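Local coordinates for uncharacterized ATP-binding protein MJ1010 (Methanocaldococcus jannaschii DSM 2661, PDB 3BJO), which is of unknown function but probably binds ATP, the part described here being its C-terminal domain, which belongs to a helix-turn-helix-like family, at residues P90-F93 and L94-N97. Sequence-based numbering, arbitrary orientation.
Sequences PQSF and LVWN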
loop_
_atom_site.group_PDB
_atom_site.type_symbol
_atom_site.label_atom_id
_atom_site.label_comp_id
_atom_site.label_asym_id
_atom_site.label_seq_id
_atom_site.Cartn_x
_atom_site.Cartn_y
_atom_site.Cartn_z
ATOM N N PRO A 90 -1.801 -2.871 -6.073
ATOM C CA PRO A 90 -2.406 -3.114 -4.759
ATOM C C PRO A 90 -2.753 -4.598 -4.582
ATOM O O PRO A 90 -2.978 -5.289 -5.570
ATOM C CB PRO A 90 -3.694 -2.260 -4.782
ATOM C CG PRO A 90 -3.439 -1.208 -5.828
ATOM C CD PRO A 90 -2.586 -1.915 -6.882
ATOM N N GLN A 91 -2.749 -5.102 -3.347
ATOM C CA GLN A 91 -2.963 -6.547 -3.158
ATOM C C GLN A 91 -4.365 -6.964 -3.448
ATOM O O GLN A 91 -4.616 -8.143 -3.619
ATOM C CB GLN A 91 -2.563 -7.040 -1.776
ATOM C CG GLN A 91 -1.095 -7.263 -1.692
ATOM C CD GLN A 91 -0.718 -8.329 -0.724
ATOM O OE1 GLN A 91 -1.597 -9.017 -0.169
ATOM N NE2 GLN A 91 0.608 -8.494 -0.504
ATOM N N SER A 92 -5.277 -6.000 -3.520
ATOM C CA SER A 92 -6.676 -6.279 -3.933
ATOM C C SER A 92 -7.300 -4.984 -4.384
ATOM O O SER A 92 -6.691 -3.928 -4.197
ATOM C CB SER A 92 -7.488 -6.916 -2.797
ATOM O OG SER A 92 -7.941 -5.933 -1.904
ATOM N N PHE A 93 -8.480 -5.047 -5.000
ATOM C CA PHE A 93 -9.156 -3.816 -5.430
ATOM C C PHE A 93 -9.688 -3.047 -4.212
ATOM O O PHE A 93 -9.972 -1.827 -4.319
ATOM C CB PHE A 93 -10.310 -4.062 -6.418
ATOM C CG PHE A 93 -9.920 -4.817 -7.676
ATOM C CD1 PHE A 93 -9.223 -4.184 -8.727
ATOM C CD2 PHE A 93 -10.276 -6.177 -7.827
ATOM C CE1 PHE A 93 -8.879 -4.877 -9.902
ATOM C CE2 PHE A 93 -9.934 -6.892 -9.033
ATOM C CZ PHE A 93 -9.231 -6.228 -10.057
ATOM N N LEU A 94 -9.859 -3.745 -3.081
ATOM C CA LEU A 94 -10.256 -3.081 -1.811
ATOM C C LEU A 94 -9.120 -2.170 -1.367
ATOM O O LEU A 94 -9.369 -1.055 -0.909
ATOM C CB LEU A 94 -10.534 -4.098 -0.678
ATOM C CG LEU A 94 -11.552 -5.236 -0.893
ATOM C CD1 LEU A 94 -11.582 -6.236 0.305
ATOM C CD2 LEU A 94 -12.976 -4.645 -1.083
ATOM N N VAL A 95 -7.877 -2.671 -1.487
ATOM C CA VAL A 95 -6.704 -1.882 -1.154
ATOM C C VAL A 95 -6.663 -0.684 -2.105
ATOM O O VAL A 95 -6.493 0.429 -1.645
ATOM C CB VAL A 95 -5.365 -2.709 -1.177
ATOM C CG1 VAL A 95 -4.197 -1.766 -0.931
ATOM C CG2 VAL A 95 -5.375 -3.878 -0.086
ATOM N N TRP A 96 -6.812 -0.912 -3.421
ATOM C CA TRP A 96 -6.833 0.210 -4.382
ATOM C C TRP A 96 -7.848 1.287 -4.036
ATOM O O TRP A 96 -7.531 2.495 -3.983
ATOM C CB TRP A 96 -7.067 -0.292 -5.815
ATOM C CG TRP A 96 -6.690 0.705 -6.884
ATOM C CD1 TRP A 96 -5.582 1.530 -6.912
ATOM C CD2 TRP A 96 -7.406 0.966 -8.092
ATOM N NE1 TRP A 96 -5.581 2.298 -8.066
ATOM C CE2 TRP A 96 -6.683 1.976 -8.807
ATOM C CE3 TRP A 96 -8.593 0.449 -8.647
ATOM C CZ2 TRP A 96 -7.102 2.467 -10.061
ATOM C CZ3 TRP A 96 -9.028 0.960 -9.875
ATOM C CH2 TRP A 96 -8.282 1.959 -10.569
ATOM N N ASN A 97 -9.095 0.855 -3.833
ATOM C CA ASN A 97 -10.137 1.784 -3.484
ATOM C C ASN A 97 -9.753 2.571 -2.222
ATOM O O ASN A 97 -9.949 3.775 -2.151
ATOM C CB ASN A 97 -11.456 1.054 -3.245
ATOM C CG ASN A 97 -12.568 2.016 -2.867
ATOM O OD1 ASN A 97 -12.994 2.847 -3.689
ATOM N ND2 ASN A 97 -12.975 1.979 -1.579
#
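Pro90, the last residue of strand 87-90, lies alongside Trp96 with both side chains running the same way: its CG touches the indole at CD1, 3.6 Å away, and meets the ring obliquely. Trp96 reaches this place because its CG stands anti to the backbone N (chi1 -162°); farther out, its NE1 donates to Phe54 O. The proline CB also packs on Val95 CG1 at 3.9 Å. Gln91 turns its amide away from the helix, and NE2 donates a hydrogen bond to Leu79 O. Ser92, in the short link from the three-stranded antiparallel sheet, is the N-cap of helix 93-102 and illustrates a general principle: a side-chain oxygen there takes up first-turn amides that lack a helical carbonyl partner. Its OG, set between backbone N and carbonyl carbon (chi1 81°), accepts from Val95 N at 3.3 Å in a fairly straight bond, and weakly from Leu94 N at 3.1 Å, while touching Leu94 CB. Replacing Ser92 with an alanine would probably leave the Leu94 and Val95 amides without this capping acceptor. The Ser92 carbonyl O takes Trp96 N at 3.1 Å, beginning the helical bonding pattern. Phe93 continues it, its O receiving Asn97 N at 2.9 Å, while its ring meets that of Tyr58.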